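Local coordinates for aeromonas extracellular serine protease (Aeromonas sobria, PDB 3WQB), which cleaves peptide bonds following two basic residues, one of them lysine, as a calcium-binding, furin-like secreted serine protease that is a probable virulence factor, at residues S96-V100 with T101-D105; Q153-K156 with D157-Y160. The protein carries 1 engineered substitution. All coordinates share one frame; numbering follows the deposited sequence.

Contact 1: S96-V100 with T101-D105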
ATOM      1  N   SER A  96       2.631  17.737  14.417  1.00 12.44           N
ATOM      2  CA  SER A  96       3.458  16.529  14.367  1.00 12.35           C
ATOM      3  C   SER A  96       3.629  15.935  15.757  1.00 12.53           C
ATOM      4  O   SER A  96       3.598  16.663  16.758  1.00 12.94           O
ATOM      5  CB  SER A  96       4.846  16.833  13.818  1.00 12.15           C
ATOM      6  OG  SER A  96       4.810  17.274  12.473  1.00 11.88           O
ATOM      7  N   LYS A  97       3.833  14.621  15.815  1.00 12.62           N
ATOM      8  CA  LYS A  97       4.094  13.943  17.077  1.00 12.79           C
ATOM      9  C   LYS A  97       5.193  12.901  16.933  1.00 12.69           C
ATOM     10  O   LYS A  97       5.211  12.088  15.996  1.00 12.83           O
ATOM     11  CB  LYS A  97       2.829  13.299  17.662  1.00 12.97           C
ATOM     12  CG  LYS A  97       3.036  12.753  19.073  1.00 14.83           C
ATOM     13  CD  LYS A  97       1.760  12.274  19.733  1.00 17.23           C
ATOM     14  CE  LYS A  97       2.078  11.648  21.083  1.00 18.25           C
ATOM     15  NZ  LYS A  97       0.833  11.202  21.763  1.00 20.20           N
ATOM     16  N   ASN A  98       6.119  12.951  17.881  1.00 12.57           N
ATOM     17  CA  ASN A  98       7.081  11.894  18.066  1.00 12.74           C
ATOM     18  C   ASN A  98       6.447  10.886  19.015  1.00 13.37           C
ATOM     19  O   ASN A  98       6.269  11.161  20.207  1.00 13.76           O
ATOM     20  CB  ASN A  98       8.366  12.463  18.659  1.00 12.87           C
ATOM     21  CG  ASN A  98       9.495  11.472  18.638  1.00 12.78           C
ATOM     22  OD1 ASN A  98       9.307  10.304  18.956  1.00 12.78           O
ATOM     23  ND2 ASN A  98      10.687  11.932  18.262  1.00 14.40           N
ATOM     24  N   VAL A  99       6.064   9.730  18.488  1.00 13.60           N
ATOM     25  CA  VAL A  99       5.341   8.755  19.307  1.00 14.83           C
ATOM     26  C   VAL A  99       6.272   7.964  20.230  1.00 15.41           C
ATOM     27  O   VAL A  99       5.808   7.276  21.142  1.00 16.51           O
ATOM     28  CB  VAL A  99       4.451   7.808  18.458  1.00 14.79           C
ATOM     29  CG1 VAL A  99       3.451   8.608  17.636  1.00 15.19           C
ATOM     30  CG2 VAL A  99       5.294   6.897  17.563  1.00 15.16           C
ATOM     31  N   VAL A 100       7.579   8.074  19.998  1.00 15.78           N
ATOM     32  CA  VAL A 100       8.570   7.443  20.869  1.00 16.66           C
ATOM     33  C   VAL A 100       8.810   8.295  22.128  1.00 17.23           C
ATOM     34  O   VAL A 100       8.735   7.782  23.245  1.00 18.46           O
ATOM     35  CB  VAL A 100       9.892   7.158  20.115  1.00 16.34           C
ATOM     36  CG1 VAL A 100      10.920   6.517  21.055  1.00 17.21           C
ATOM     37  CG2 VAL A 100       9.631   6.262  18.908  1.00 16.31           C
ATOM     38  N   THR A 101       9.055   9.593  21.942  1.00 17.18           N
ATOM     39  CA  THR A 101       9.406  10.489  23.055  1.00 17.36           C
ATOM     40  C   THR A 101       8.207  11.271  23.603  1.00 17.45           C
ATOM     41  O   THR A 101       8.258  11.809  24.718  1.00 18.64           O
ATOM     42  CB  THR A 101      10.480  11.516  22.633  1.00 17.51           C
ATOM     43  OG1 THR A 101       9.950  12.378  21.621  1.00 16.68           O
ATOM     44  CG2 THR A 101      11.734  10.824  22.099  1.00 18.31           C
ATOM     45  N   GLY A 102       7.136  11.352  22.817  1.00 16.85           N
ATOM     46  CA  GLY A 102       5.979  12.162  23.176  1.00 16.41           C
ATOM     47  C   GLY A 102       6.068  13.618  22.754  1.00 15.92           C
ATOM     48  O   GLY A 102       5.123  14.378  22.953  1.00 16.53           O
ATOM     49  N   SER A 103       7.200  14.023  22.184  1.00 14.90           N
ATOM     50  CA  SER A 103       7.409  15.422  21.813  1.00 14.64           C
ATOM     51  C   SER A 103       6.639  15.770  20.544  1.00 14.24           C
ATOM     52  O   SER A 103       6.023  14.897  19.916  1.00 14.44           O
ATOM     53  CB  SER A 103       8.890  15.704  21.598  1.00 15.14           C
ATOM     54  OG  SER A 103       9.279  15.273  20.304  1.00 15.66           O
ATOM     55  N   ASP A 104       6.671  17.049  20.182  1.00 14.39           N
ATOM     56  CA  ASP A 104       6.073  17.505  18.928  1.00 14.39           C
ATOM     57  C   ASP A 104       7.086  17.516  17.782  1.00 14.15           C
ATOM     58  O   ASP A 104       6.811  18.047  16.703  1.00 14.36           O
ATOM     59  CB  ASP A 104       5.387  18.872  19.095  1.00 14.98           C
ATOM     60  CG  ASP A 104       6.358  20.026  19.253  1.00 16.63           C
ATOM     61  OD1 ASP A 104       7.587  19.811  19.287  1.00 19.96           O
ATOM     62  OD2 ASP A 104       5.870  21.173  19.360  1.00 19.48           O
ATOM     63  N   ASP A 105       8.245  16.908  18.016  1.00 13.57           N
ATOM     64  CA  ASP A 105       9.323  16.934  17.036  1.00 12.78           C
ATOM     65  C   ASP A 105       9.692  15.517  16.602  1.00 12.80           C
ATOM     66  O   ASP A 105      10.359  14.800  17.341  1.00 12.97           O
ATOM     67  CB  ASP A 105      10.540  17.686  17.601  1.00 13.09           C
ATOM     68  CG  ASP A 105      11.646  17.879  16.571  1.00 13.66           C
ATOM     69  OD1 ASP A 105      11.606  17.214  15.523  1.00 14.49           O
ATOM     70  OD2 ASP A 105      12.559  18.704  16.799  1.00 16.36           O
TER
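N98 and S103 face each other across a tight reversal of the chain: N98 N gives a straight 2.8 Å hydrogen bond to S103 O, and G102 N returns to N98 O, also at 2.8 Å but more bent, closing an alpha-turn. This is a hairpin-like loop of the subtilisin domain, lying between strand 73-77 and helix 115-124. G102 finishes the turn with a positive phi of 87°, a left-handed conformation that glycine adopts easily. Inside, the N98 side chain spans the loop, its amide bonded at both ends. With CG anti to the backbone N (chi1 -169°), that amide is carried across to the returning chain. N98 OD1 takes T101 N at 3.1 Å, the donor standing well above the carbonyl plane, and adds a weak bond from V100 N; N145 ND2, in the loop beyond strand 140-144, is a further donor to OD1. From the other end of the amide, N98 ND2 reaches D105 O at 3.0 Å, with the acceptor lying almost in the amide plane. Two successive ST turns shape the far arm. T101 OG1 accepts from S103 N, while also packing 3.2 Å from N98 CG. S103 OG sits between its own backbone N and carbonyl carbon (chi1 81°), within 3.4 Å of N98 CB, and accepts from D105 N at 3.0 Å.

Contact 2: Q153-K156 with D157-Y160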
ATOM      1  N   GLN A 153       4.567   0.559  17.172  1.00 12.21           N
ATOM      2  CA  GLN A 153       3.429   0.621  16.252  1.00 11.83           C
ATOM      3  C   GLN A 153       2.115   0.319  16.982  1.00 11.71           C
ATOM      4  O   GLN A 153       1.326  -0.552  16.583  1.00 12.09           O
ATOM      5  CB  GLN A 153       3.656  -0.274  15.028  1.00 11.94           C
ATOM      6  CG  GLN A 153       4.933   0.070  14.276  1.00 11.58           C
ATOM      7  CD  GLN A 153       5.134  -0.750  13.014  1.00 11.65           C
ATOM      8  OE1 GLN A 153       4.220  -1.437  12.537  1.00 12.59           O
ATOM      9  NE2 GLN A 153       6.333  -0.676  12.455  1.00 12.56           N
ATOM     10  N   LEU A 154       1.895   1.073  18.052  1.00 11.75           N
ATOM     11  CA  LEU A 154       0.718   0.929  18.893  1.00 11.87           C
ATOM     12  C   LEU A 154      -0.531   1.458  18.218  1.00 11.35           C
ATOM     13  O   LEU A 154      -0.495   2.471  17.511  1.00 11.27           O
ATOM     14  CB  LEU A 154       0.925   1.671  20.215  1.00 12.12           C
ATOM     15  CG  LEU A 154       2.093   1.183  21.075  1.00 13.47           C
ATOM     16  CD1 LEU A 154       2.255   2.061  22.294  1.00 13.53           C
ATOM     17  CD2 LEU A 154       1.892  -0.267  21.481  1.00 14.06           C
ATOM     18  N   GLN A 155      -1.633   0.755  18.449  1.00 11.57           N
ATOM     19  CA  GLN A 155      -2.932   1.192  17.945  1.00 11.64           C
ATOM     20  C   GLN A 155      -3.231   2.657  18.278  1.00 11.58           C
ATOM     21  O   GLN A 155      -3.705   3.402  17.422  1.00 12.00           O
ATOM     22  CB  GLN A 155      -4.059   0.288  18.456  1.00 12.05           C
ATOM     23  CG  GLN A 155      -5.404   0.511  17.732  1.00 13.58           C
ATOM     24  CD  GLN A 155      -5.429  -0.045  16.325  1.00 13.64           C
ATOM     25  OE1 GLN A 155      -4.465  -0.657  15.873  1.00 15.84           O
ATOM     26  NE2 GLN A 155      -6.553   0.133  15.630  1.00 12.65           N
ATOM     27  N   LYS A 156      -2.933   3.085  19.502  1.00 11.64           N
ATOM     28  CA  LYS A 156      -3.224   4.465  19.894  1.00 12.64           C
ATOM     29  C   LYS A 156      -2.466   5.454  19.004  1.00 11.78           C
ATOM     30  O   LYS A 156      -2.961   6.529  18.691  1.00 12.13           O
ATOM     31  CB  LYS A 156      -2.907   4.695  21.377  1.00 13.74           C
ATOM     32  CG  LYS A 156      -1.441   4.693  21.739  1.00 16.35           C
ATOM     33  CD  LYS A 156      -1.239   5.205  23.173  1.00 19.92           C
ATOM     34  CE  LYS A 156       0.221   5.122  23.583  1.00 23.41           C
ATOM     35  NZ  LYS A 156       0.418   5.418  25.030  1.00 26.35           N
ATOM     36  N   ASP A 157      -1.263   5.065  18.584  1.00 11.23           N
ATOM     37  CA  ASP A 157      -0.434   5.921  17.737  1.00 11.02           C
ATOM     38  C   ASP A 157      -0.883   5.901  16.270  1.00 10.46           C
ATOM     39  O   ASP A 157      -0.853   6.944  15.600  1.00 10.92           O
ATOM     40  CB  ASP A 157       1.039   5.556  17.890  1.00 11.20           C
ATOM     41  CG  ASP A 157       1.554   5.826  19.292  1.00 11.82           C
ATOM     42  OD1 ASP A 157       1.056   6.781  19.937  1.00 14.85           O
ATOM     43  OD2 ASP A 157       2.463   5.102  19.729  1.00 13.61           O
ATOM     44  N   TRP A 158      -1.322   4.737  15.776  1.00 10.27           N
ATOM     45  CA  TRP A 158      -1.925   4.692  14.434  1.00 10.20           C
ATOM     46  C   TRP A 158      -3.148   5.617  14.367  1.00 10.47           C
ATOM     47  O   TRP A 158      -3.272   6.415  13.449  1.00 10.34           O
ATOM     48  CB  TRP A 158      -2.321   3.269  14.017  1.00 10.19           C
ATOM     49  CG  TRP A 158      -1.169   2.344  13.745  1.00  9.80           C
ATOM     50  CD1 TRP A 158      -0.861   1.201  14.429  1.00  9.88           C
ATOM     51  CD2 TRP A 158      -0.184   2.467  12.708  1.00  9.49           C
ATOM     52  NE1 TRP A 158       0.249   0.597  13.879  1.00 10.76           N
ATOM     53  CE2 TRP A 158       0.693   1.361  12.833  1.00  9.71           C
ATOM     54  CE3 TRP A 158       0.049   3.404  11.688  1.00  9.96           C
ATOM     55  CZ2 TRP A 158       1.784   1.168  11.980  1.00  9.96           C
ATOM     56  CZ3 TRP A 158       1.143   3.216  10.847  1.00 10.73           C
ATOM     57  CH2 TRP A 158       1.992   2.102  10.992  1.00  9.86           C
ATOM     58  N   LEU A 159      -4.038   5.506  15.347  1.00 10.38           N
ATOM     59  CA  LEU A 159      -5.196   6.386  15.442  1.00 10.67           C
ATOM     60  C   LEU A 159      -4.781   7.860  15.454  1.00 10.58           C
ATOM     61  O   LEU A 159      -5.344   8.679  14.718  1.00 10.90           O
ATOM     62  CB  LEU A 159      -5.989   6.055  16.709  1.00 11.28           C
ATOM     63  CG  LEU A 159      -6.742   4.723  16.695  1.00 11.22           C
ATOM     64  CD1 LEU A 159      -7.298   4.455  18.072  1.00 13.00           C
ATOM     65  CD2 LEU A 159      -7.857   4.728  15.646  1.00 12.91           C
ATOM     66  N   TYR A 160      -3.782   8.190  16.276  1.00 10.41           N
ATOM     67  CA  TYR A 160      -3.336   9.561  16.424  1.00 11.42           C
ATOM     68  C   TYR A 160      -2.887  10.164  15.089  1.00 10.93           C
ATOM     69  O   TYR A 160      -3.172  11.331  14.784  1.00 11.76           O
ATOM     70  CB  TYR A 160      -2.220   9.677  17.477  1.00 11.78           C
ATOM     71  CG  TYR A 160      -2.024  11.102  17.947  1.00 11.99           C
ATOM     72  CD1 TYR A 160      -1.222  12.000  17.230  1.00 12.98           C
ATOM     73  CD2 TYR A 160      -2.675  11.567  19.088  1.00 13.34           C
ATOM     74  CE1 TYR A 160      -1.074  13.318  17.639  1.00 12.88           C
ATOM     75  CE2 TYR A 160      -2.526  12.868  19.502  1.00 13.16           C
ATOM     76  CZ  TYR A 160      -1.731  13.746  18.778  1.00 12.88           C
ATOM     77  OH  TYR A 160      -1.594  15.046  19.185  1.00 14.33           O
TER
HETATM   78  O   HOH W   1       1.691  -2.244  13.373  1.00 14.94           O
HETATM   79  O   HOH W   2       3.756   3.319  18.250  1.00 14.62           O
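The indole of W158 reaches back to Q153, just ahead of the N-terminus of helix 155-164, where L154 occupies the N-cap position. W158 NE1 has two acceptors: a weak, bent bond to Q153 O (3.1 Å) and water 1, which in turn donates to Q153 OE1. The Q153 side chain runs alongside the indole, with Q153 OE1 in the ring plane at its edge, 3.6 Å from W158 CZ2, and the amide turned 84° from the ring. OE1 also accepts from the backbone of the other protein in the assembly, a different chain, so this end of the helix lies at an interface. Leucine has no polar side-chain atom with which to cap, and D157, three residues on, takes part through solvent instead. With CG beside its backbone N (chi1 -65°), D157 directs OD2 toward water 2, which donates to D157 OD2 at 2.7 Å and accepts from L154 N at 2.9 Å, tying the third residue of the helix to the N-cap residue. A carboxylate in the first helical turn would also be expected to interact favourably with the helix dipole. L154 O serves two amides, W158 N at 3.0 Å and, weakly, D157 N. The regular helical pattern follows, with L159 N bonded almost perfectly straight to Q155 O and Y160 N to K156 O. An acidic side chain of the other protein takes Q155 N, while Q155 NE2 donates to Q195 OE1 and to D192 O. L159 packs against L196 and L199 of helix 191-205, and W158 meets Y178 of strand 173-179 with the rings inclined at about 50°.

In the fold
Contact 1 comes first along the chain and closes before contact 2 opens; their centres lie about 12 Å apart in the subtilisin domain. Strand 140-144, an edge of the six-stranded parallel sheet, links them. K97 bonds through its backbone to G143 on that strand, and helix 155-164 follows the same strand in a beta-alpha-beta crossover to strand 173-179. The two contacts also touch directly: K97 makes a cation-pi contact with Y160, and V99 CB packs 3.6 Å from D157 OD2. The 96-105 loop thus rests on the N-terminal part of the helix, near D78 of the predicted charge relay, whose side chain is about 8 Å from that of W158.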